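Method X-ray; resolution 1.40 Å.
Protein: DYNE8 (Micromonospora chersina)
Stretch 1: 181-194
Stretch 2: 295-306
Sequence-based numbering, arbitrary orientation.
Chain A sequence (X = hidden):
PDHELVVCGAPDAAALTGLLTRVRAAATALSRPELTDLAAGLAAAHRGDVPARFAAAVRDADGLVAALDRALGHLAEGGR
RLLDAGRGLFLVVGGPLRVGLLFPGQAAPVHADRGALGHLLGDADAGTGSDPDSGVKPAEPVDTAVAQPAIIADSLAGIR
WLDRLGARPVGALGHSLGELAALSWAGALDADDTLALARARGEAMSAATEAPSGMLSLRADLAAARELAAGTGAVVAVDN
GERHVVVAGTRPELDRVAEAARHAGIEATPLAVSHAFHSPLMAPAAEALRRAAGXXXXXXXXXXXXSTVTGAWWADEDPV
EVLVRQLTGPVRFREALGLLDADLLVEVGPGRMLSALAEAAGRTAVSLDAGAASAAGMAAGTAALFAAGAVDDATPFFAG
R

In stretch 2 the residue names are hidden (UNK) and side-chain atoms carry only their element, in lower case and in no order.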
ATOM      1  N   ALA A 181       8.881  -0.404  -7.925  1.00 12.97           N
ATOM      2  CA  ALA A 181       8.864  -1.650  -7.160  1.00 12.87           C
ATOM      3  C   ALA A 181       7.844  -2.570  -7.822  1.00 13.04           C
ATOM      4  O   ALA A 181       8.123  -3.825  -7.873  1.00 14.08           O
ATOM      5  CB  ALA A 181       8.479  -1.375  -5.724  1.00 14.71           C
ATOM      6  N   ALA A 182       6.698  -2.097  -8.297  1.00 11.93           N
ATOM      7  CA  ALA A 182       5.725  -2.952  -8.964  1.00 12.98           C
ATOM      8  C   ALA A 182       6.380  -3.595 -10.198  1.00 13.66           C
ATOM      9  O   ALA A 182       6.144  -4.821 -10.442  1.00 15.50           O
ATOM     10  CB  ALA A 182       4.442  -2.196  -9.319  1.00 13.48           C
ATOM     11  N   LEU A 183       7.104  -2.823 -10.984  1.00 13.23           N
ATOM     12  CA  LEU A 183       7.770  -3.385 -12.183  1.00 13.66           C
ATOM     13  C   LEU A 183       8.790  -4.391 -11.750  1.00 16.03           C
ATOM     14  O   LEU A 183       8.950  -5.414 -12.455  1.00 16.92           O
ATOM     15  CB  LEU A 183       8.439  -2.219 -12.930  1.00 14.24           C
ATOM     16  CG  LEU A 183       7.422  -1.390 -13.699  1.00 16.00           C
ATOM     17  CD1 LEU A 183       8.009  -0.111 -14.253  1.00 18.88           C
ATOM     18  CD2 LEU A 183       6.781  -2.149 -14.921  1.00 17.85           C
ATOM     19  N   SER A 184       9.512  -4.211 -10.654  1.00 14.04           N
ATOM     20  CA  SER A 184      10.523  -5.179 -10.193  1.00 14.80           C
ATOM     21  C   SER A 184       9.808  -6.466  -9.795  1.00 15.10           C
ATOM     22  O   SER A 184      10.194  -7.589 -10.202  1.00 17.09           O
ATOM     23  CB  SER A 184      11.393  -4.641  -9.054  1.00 15.50           C
ATOM     24  OG  SER A 184      12.471  -5.548  -8.819  1.00 17.95           O
ATOM     25  N   TRP A 185       8.726  -6.343  -9.045  1.00 16.10           N
ATOM     26  CA  TRP A 185       7.929  -7.526  -8.693  1.00 15.46           C
ATOM     27  C   TRP A 185       7.458  -8.276  -9.917  1.00 16.11           C
ATOM     28  O   TRP A 185       7.433  -9.551  -9.902  1.00 17.16           O
ATOM     29  CB  TRP A 185       6.700  -7.062  -7.835  1.00 14.31           C
ATOM     30  CG  TRP A 185       5.620  -8.155  -7.633  1.00 14.69           C
ATOM     31  CD1 TRP A 185       5.640  -9.165  -6.700  1.00 17.09           C
ATOM     32  CD2 TRP A 185       4.463  -8.334  -8.454  1.00 14.88           C
ATOM     33  NE1 TRP A 185       4.560 -10.023  -6.940  1.00 15.63           N
ATOM     34  CE2 TRP A 185       3.791  -9.491  -7.932  1.00 14.04           C
ATOM     35  CE3 TRP A 185       3.873  -7.602  -9.504  1.00 14.80           C
ATOM     36  CZ2 TRP A 185       2.626  -9.967  -8.473  1.00 14.81           C
ATOM     37  CZ3 TRP A 185       2.643  -8.070 -10.004  1.00 16.21           C
ATOM     38  CH2 TRP A 185       2.052  -9.242  -9.478  1.00 16.70           C
ATOM     39  N   ALA A 186       7.100  -7.557 -10.975  1.00 15.69           N
ATOM     40  CA  ALA A 186       6.563  -8.112 -12.228  1.00 16.27           C
ATOM     41  C   ALA A 186       7.722  -8.659 -13.091  1.00 17.86           C
ATOM     42  O   ALA A 186       7.422  -9.209 -14.191  1.00 21.63           O
ATOM     43  CB  ALA A 186       5.701  -7.100 -12.986  1.00 17.59           C
ATOM     44  N   GLY A 187       8.950  -8.573 -12.640  1.00 18.31           N
ATOM     45  CA  GLY A 187      10.102  -9.132 -13.451  1.00 19.26           C
ATOM     46  C   GLY A 187      10.653  -8.224 -14.516  1.00 19.91           C
ATOM     47  O   GLY A 187      11.509  -8.670 -15.321  1.00 22.34           O
ATOM     48  N   ALA A 188      10.292  -6.927 -14.570  1.00 19.49           N
ATOM     49  CA  ALA A 188      10.827  -6.041 -15.611  1.00 19.69           C
ATOM     50  C   ALA A 188      12.286  -5.588 -15.359  1.00 18.13           C
ATOM     51  O   ALA A 188      13.030  -5.200 -16.294  1.00 19.04           O
ATOM     52  CB  ALA A 188       9.881  -4.840 -15.781  1.00 20.10           C
ATOM     53  N   LEU A 189      12.687  -5.559 -14.082  1.00 18.07           N
ATOM     54  CA  LEU A 189      13.981  -5.141 -13.654  1.00 19.57           C
ATOM     55  C   LEU A 189      14.359  -5.825 -12.340  1.00 19.07           C
ATOM     56  O   LEU A 189      13.522  -5.946 -11.429  1.00 19.42           O
ATOM     57  CB  LEU A 189      13.934  -3.612 -13.429  1.00 21.47           C
ATOM     58  CG  LEU A 189      15.283  -2.943 -13.450  1.00 22.29           C
ATOM     59  CD1 LEU A 189      15.996  -3.092 -14.824  1.00 22.47           C
ATOM     60  CD2 LEU A 189      15.133  -1.463 -13.145  1.00 24.08           C
ATOM     61  N   ASP A 190      15.615  -6.222 -12.181  1.00 20.57           N
ATOM     62  CA  ASP A 190      16.013  -6.863 -10.983  1.00 20.30           C
ATOM     63  C   ASP A 190      16.125  -5.930  -9.790  1.00 18.89           C
ATOM     64  O   ASP A 190      16.122  -4.645  -9.947  1.00 18.24           O
ATOM     65  CB  ASP A 190      17.277  -7.767 -11.164  1.00 22.91           C
ATOM     66  CG  ASP A 190      18.600  -6.976 -11.193  1.00 29.92           C
ATOM     67  OD1 ASP A 190      18.632  -5.745 -10.930  1.00 31.58           O
ATOM     68  OD2 ASP A 190      19.669  -7.624 -11.444  1.00 34.59           O
ATOM     69  N   ALA A 191      16.223  -6.478  -8.595  1.00 17.01           N
ATOM     70  CA  ALA A 191      16.247  -5.648  -7.399  1.00 18.44           C
ATOM     71  C   ALA A 191      17.417  -4.675  -7.381  1.00 20.70           C
ATOM     72  O   ALA A 191      17.250  -3.540  -6.930  1.00 18.90           O
ATOM     73  CB  ALA A 191      16.252  -6.525  -6.105  1.00 21.07           C
ATOM     74  N   ASP A 192      18.630  -5.086  -7.779  1.00 20.01           N
ATOM     75  CA  ASP A 192      19.766  -4.146  -7.659  1.00 22.16           C
ATOM     76  C   ASP A 192      19.592  -2.977  -8.618  1.00 19.29           C
ATOM     77  O   ASP A 192      19.859  -1.838  -8.219  1.00 21.07           O
ATOM     78  CB  ASP A 192      21.086  -4.849  -7.994  1.00 23.50           C
ATOM     79  CG  ASP A 192      21.537  -5.826  -6.918  1.00 30.67           C
ATOM     80  OD1 ASP A 192      21.108  -5.797  -5.720  1.00 36.38           O
ATOM     81  OD2 ASP A 192      22.385  -6.679  -7.309  1.00 37.23           O
ATOM     82  N   ASP A 193      19.139  -3.249  -9.845  1.00 18.36           N
ATOM     83  CA  ASP A 193      18.911  -2.178 -10.843  1.00 18.78           C
ATOM     84  C   ASP A 193      17.778  -1.265 -10.363  1.00 18.43           C
ATOM     85  O   ASP A 193      17.852  -0.041 -10.559  1.00 17.56           O
ATOM     86  CB  ASP A 193      18.654  -2.739 -12.226  1.00 20.16           C
ATOM     87  CG  ASP A 193      19.894  -3.389 -12.828  1.00 22.47           C
ATOM     88  OD1 ASP A 193      21.026  -3.159 -12.351  1.00 29.18           O
ATOM     89  OD2 ASP A 193      19.640  -4.043 -13.860  1.00 25.54           O
ATOM     90  N   THR A 194      16.745  -1.830  -9.741  1.00 17.43           N
ATOM     91  CA  THR A 194      15.616  -1.023  -9.259  1.00 15.69           C
ATOM     92  C   THR A 194      16.051  -0.076  -8.164  1.00 16.43           C
ATOM     93  O   THR A 194      15.642   1.090  -8.185  1.00 16.31           O
ATOM     94  CB  THR A 194      14.530  -1.967  -8.806  1.00 15.81           C
ATOM     95  OG1 THR A 194      14.104  -2.774  -9.913  1.00 16.31           O
ATOM     96  CG2 THR A 194      13.288  -1.185  -8.337  1.00 17.85           C
ATOM     97  N   UNK A 295      19.906   3.228 -19.660  1.00 24.60           N
ATOM     98  CA  UNK A 295      21.094   2.384 -19.497  1.00 26.74           C
ATOM     99  C   UNK A 295      20.783   1.006 -18.914  1.00 27.78           C
ATOM    100  O   UNK A 295      21.713   0.175 -18.752  1.00 29.11           O
ATOM    101  c   UNK A 295      24.055   7.504 -17.672  1.00 44.93           C
ATOM    102  n   UNK A 295      23.647   7.478 -16.395  1.00 49.28           N
ATOM    103  c   UNK A 295      23.415   5.135 -17.975  1.00 37.59           C
ATOM    104  n   UNK A 295      24.561   8.622 -18.174  1.00 45.99           N
ATOM    105  c   UNK A 295      22.734   4.368 -19.105  1.00 31.65           C
ATOM    106  n   UNK A 295      23.950   6.422 -18.442  1.00 41.55           N
ATOM    107  c   UNK A 295      22.098   3.076 -18.573  1.00 27.73           C
ATOM    108  N   UNK A 296      19.515   0.704 -18.646  1.00 24.41           N
ATOM    109  CA  UNK A 296      19.222  -0.534 -17.883  1.00 22.88           C
ATOM    110  C   UNK A 296      18.644  -1.601 -18.768  1.00 21.86           C
ATOM    111  O   UNK A 296      17.920  -1.333 -19.726  1.00 24.62           O
ATOM    112  c   UNK A 296      19.909   0.334 -15.052  1.00 27.15           C
ATOM    113  c   UNK A 296      18.738   0.787 -15.794  1.00 23.82           C
ATOM    114  c   UNK A 296      17.616   1.225 -14.868  1.00 24.91           C
ATOM    115  c   UNK A 296      18.179  -0.260 -16.729  1.00 23.51           C
ATOM    116  N   UNK A 297      18.871  -2.860 -18.378  1.00 23.75           N
ATOM    117  CA  UNK A 297      18.428  -4.011 -19.190  1.00 23.19           C
ATOM    118  C   UNK A 297      16.951  -4.394 -18.913  1.00 24.51           C
ATOM    119  O   UNK A 297      16.642  -5.509 -18.447  1.00 25.43           O
ATOM    120  c   UNK A 297      19.395  -5.112 -18.726  1.00 23.72           C
ATOM    121  c   UNK A 297      19.547  -4.830 -17.225  1.00 24.30           C
ATOM    122  c   UNK A 297      19.594  -3.265 -17.165  1.00 23.47           C
ATOM    123  N   UNK A 298      16.051  -3.507 -19.271  1.00 22.65           N
ATOM    124  CA  UNK A 298      14.599  -3.761 -19.083  1.00 21.34           C
ATOM    125  C   UNK A 298      14.056  -4.994 -19.732  1.00 22.94           C
ATOM    126  O   UNK A 298      14.456  -5.297 -20.903  1.00 23.92           O
ATOM    127  c   UNK A 298      13.397  -0.882 -17.686  1.00 18.69           C
ATOM    128  c   UNK A 298      12.471  -1.495 -16.834  1.00 20.22           C
ATOM    129  c   UNK A 298      12.103  -0.814 -15.663  1.00 19.68           C
ATOM    130  c   UNK A 298      13.970   0.367 -17.329  1.00 17.87           C
ATOM    131  c   UNK A 298      14.887  -0.270 -19.246  1.00 20.76           C
ATOM    132  c   UNK A 298      13.771  -2.574 -19.657  1.00 22.06           C
ATOM    133  c   UNK A 298      13.582   1.058 -16.179  1.00 19.44           C
ATOM    134  c   UNK A 298      14.026  -1.285 -18.899  1.00 21.15           C
ATOM    135  c   UNK A 298      12.639   0.454 -15.357  1.00 20.24           C
ATOM    136  n   UNK A 298      14.874   0.721 -18.304  1.00 20.11           N
ATOM    137  N   UNK A 299      13.194  -5.733 -19.036  1.00 22.76           N
ATOM    138  CA  UNK A 299      12.442  -6.849 -19.642  1.00 24.73           C
ATOM    139  C   UNK A 299      10.955  -6.565 -19.607  1.00 25.11           C
ATOM    140  O   UNK A 299      10.487  -5.763 -18.791  1.00 23.76           O
ATOM    141  c   UNK A 299      14.609  -9.871 -18.320  1.00 37.49           C
ATOM    142  c   UNK A 299      14.260  -8.427 -18.669  1.00 29.78           C
ATOM    143  n   UNK A 299      16.057 -10.000 -18.082  1.00 45.39           N
ATOM    144  n   UNK A 299      18.008 -11.104 -17.502  1.00 47.90           N
ATOM    145  c   UNK A 299      12.752  -8.155 -18.878  1.00 26.35           C
ATOM    146  c   UNK A 299      16.688 -11.116 -17.690  1.00 46.91           C
ATOM    147  n   UNK A 299      16.011 -12.253 -17.503  1.00 47.77           N
ATOM    148  N   UNK A 300      10.206  -7.244 -20.451  1.00 25.13           N
ATOM    149  CA  UNK A 300       8.788  -7.183 -20.428  1.00 26.14           C
ATOM    150  C   UNK A 300       8.267  -7.682 -19.068  1.00 24.93           C
ATOM    151  O   UNK A 300       8.744  -8.706 -18.598  1.00 24.48           O
ATOM    152  c   UNK A 300       6.321  -8.567 -23.109  1.00 44.94           C
ATOM    153  c   UNK A 300       8.256  -8.122 -21.518  1.00 28.22           C
ATOM    154  n   UNK A 300       4.998  -8.098 -23.549  1.00 52.11           N
ATOM    155  c   UNK A 300       3.832  -8.586 -23.112  1.00 55.49           C
ATOM    156  n   UNK A 300       3.816  -9.569 -22.203  1.00 56.40           N
ATOM    157  n   UNK A 300       2.679  -8.096 -23.581  1.00 55.85           N
ATOM    158  c   UNK A 300       6.782  -7.930 -21.767  1.00 34.19           C
ATOM    159  N   UNK A 301       7.316  -6.944 -18.447  1.00 24.50           N
ATOM    160  CA  UNK A 301       6.720  -7.487 -17.211  1.00 24.46           C
ATOM    161  C   UNK A 301       6.008  -8.787 -17.442  1.00 25.11           C
ATOM    162  O   UNK A 301       5.330  -8.940 -18.490  1.00 27.06           O
ATOM    163  c   UNK A 301       6.153  -5.165 -17.390  1.00 25.35           C
ATOM    164  c   UNK A 301       6.854  -5.570 -18.718  1.00 24.62           C
ATOM    165  c   UNK A 301       5.669  -6.434 -16.830  1.00 25.71           C
ATOM    166  N   UNK A 302       6.146  -9.710 -16.487  1.00 21.76           N
ATOM    167  CA  UNK A 302       5.592 -11.075 -16.604  1.00 23.91           C
ATOM    168  C   UNK A 302       4.347 -11.304 -15.772  1.00 22.44           C
ATOM    169  O   UNK A 302       3.714 -12.385 -15.806  1.00 24.34           O
ATOM    170  c   UNK A 302       8.065 -11.735 -16.794  1.00 32.18           C
ATOM    171  o   UNK A 302       9.864 -12.850 -15.555  1.00 43.21           O
ATOM    172  c   UNK A 302       9.185 -12.801 -16.627  1.00 41.74           C
ATOM    173  o   UNK A 302       9.411 -13.568 -17.606  1.00 47.12           O
ATOM    174  c   UNK A 302       6.659 -12.106 -16.187  1.00 24.68           C
ATOM    175  N   UNK A 303       3.980 -10.304 -14.972  1.00 20.41           N
ATOM    176  CA  UNK A 303       2.797 -10.341 -14.086  1.00 18.81           C
ATOM    177  C   UNK A 303       2.033  -8.989 -14.313  1.00 17.90           C
ATOM    178  O   UNK A 303       2.666  -8.004 -14.776  1.00 17.71           O
ATOM    179  c   UNK A 303       4.440 -11.708 -10.882  1.00 26.77           C
ATOM    180  n   UNK A 303       4.481 -13.335  -8.512  1.00 37.42           N
ATOM    181  c   UNK A 303       4.281 -11.532 -12.361  1.00 24.05           C
ATOM    182  c   UNK A 303       5.541 -13.301  -9.337  1.00 41.23           C
ATOM    183  n   UNK A 303       6.600 -14.055  -9.054  1.00 43.94           N
ATOM    184  c   UNK A 303       3.207 -10.478 -12.617  1.00 20.22           C
ATOM    185  n   UNK A 303       5.530 -12.575 -10.469  1.00 37.58           N
ATOM    186  N   UNK A 304       0.721  -8.929 -14.040  1.00 17.15           N
ATOM    187  CA  UNK A 304      -0.061  -7.731 -14.376  1.00 15.30           C
ATOM    188  C   UNK A 304       0.306  -6.536 -13.465  1.00 15.60           C
ATOM    189  O   UNK A 304       0.354  -6.679 -12.247  1.00 15.54           O
ATOM    190  c   UNK A 304      -1.497  -8.151 -14.122  1.00 17.13           C
ATOM    191  c   UNK A 304      -0.211 -10.060 -13.701  1.00 16.02           C
ATOM    192  c   UNK A 304      -1.374  -9.670 -14.409  1.00 16.94           C
ATOM    193  N   UNK A 305       0.538  -5.413 -14.117  1.00 15.04           N
ATOM    194  CA  UNK A 305       0.800  -4.121 -13.428  1.00 14.52           C
ATOM    195  C   UNK A 305      -0.204  -3.095 -13.916  1.00 13.96           C
ATOM    196  O   UNK A 305      -0.271  -2.851 -15.113  1.00 14.97           O
ATOM    197  c   UNK A 305       3.217  -4.634 -13.158  1.00 14.72           C
ATOM    198  c   UNK A 305       2.440  -2.293 -12.937  1.00 16.66           C
ATOM    199  c   UNK A 305       2.211  -3.669 -13.702  1.00 14.68           C
ATOM    200  N   UNK A 306      -1.058  -2.533 -13.031  1.00 12.61           N
ATOM    201  CA  UNK A 306      -1.972  -1.457 -13.390  1.00 12.43           C
ATOM    202  C   UNK A 306      -1.183  -0.157 -13.183  1.00 12.94           C
ATOM    203  O   UNK A 306      -0.789   0.119 -12.044  1.00 14.23           O
ATOM    204  c   UNK A 306      -3.186  -1.499 -12.459  1.00 14.78           C
TER
HETATM  205  O   HOH W   1       8.093 -11.826 -11.676  1.00 37.94           O
HETATM  206  O   HOH W   2      11.700 -11.131 -16.158  1.00 34.85           O

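Position 295 carries three carbons, a nitrogen, and a carbon bearing two more nitrogens, an unbranched chain ending in a guanidinium; it reaches nothing on stretch 1 and is Arg-295. At position 296 four carbons fork at the second, as in leucine rather than isoleucine, and reach Leu-189 and Asp-193. This is Leu-296, whose CD1 packs 4.0 Å from CD2 of Leu-189. Position 297 has three carbons closing a ring onto the backbone nitrogen and touching Leu-189 and Asp-193, which identifies Pro-297; its CD lies 3.4 Å from OD2 of Asp-193.

Position 298 holds one carbon followed by fused five- and six-membered rings with eight carbons and one nitrogen, an indole against Leu-183, Ala-188 and Leu-189, hence Trp-298. CD2 of Leu-189 sits over one face, 3.8 Å from CH2 of Trp-298, while CD1 of Leu-183 approaches CZ3 of Trp-298 at 4.4 Å. Position 299 again shows three carbons, a nitrogen and a carbon with two nitrogens, and its CB lies 3.8 Å from O of Gly-187, but the end of the chain leads away. It is Arg-299. The same atom set recurs at position 300, where the CA-to-CB bond points away from stretch 1; this is Arg-300.

A second three-carbon ring closed onto the backbone nitrogen, packed on Leu-183, Ala-186 and Ala-188, marks position 301 as Pro-301, with CG 3.9 Å from CD2 of Leu-183 and CB 3.9 Å from CB of Ala-186. At position 302, three carbons end in two oxygens, a carboxylate one methylene longer than that of aspartate, near Gly-187: Glu-302. A water bridges its OE1, through a weak bond, to O of Gly-187. An ideal CB on Gly-187 would lie 2.8 Å from OE1 of Glu-302, a clash, and at these backbone angles it would also be jammed against O of Ala-186, which by itself calls for glycine.

Position 303 has three carbons, a nitrogen, and a carbon bearing two more nitrogens, lying against Trp-185: Arg-303. Its CD rests 3.7 Å from the centroid of the six-membered ring of Trp-185, over the face, and a water links its NE to O of Trp-185. Position 304 has three carbons closing a ring onto the backbone nitrogen; its backbone O meets the edge of the Trp-185 indole 3.5 Å from CZ3. It is Pro-304. One carbon carrying two others, against Ala-182 and Ala-186, makes position 305 Val-305; its CG2 packs 3.5 Å from CB of Ala-186. The single carbon at position 306, out of reach, is Ala-306.

Two nearly linear hydrogen bonds anchor the contact: N of Glu-302 donates to O of Ala-186 (2.7 Å), and N of Arg-299 to O of Ala-188 (2.8 Å). Both acceptors lie in the turn after the first helix, where the Schellman motif at Gly-187 redirects the chain. Around these bonds, the chains come close at Ala-186 and Ala-188, whose CA atoms lie 4.8 Å from CA of Arg-303 and 4.4 Å from CA of Arg-299, while leucine, proline, valine and indole groups fill the apolar space.

Stretch 2 295-306: RLPWRRPERPVA
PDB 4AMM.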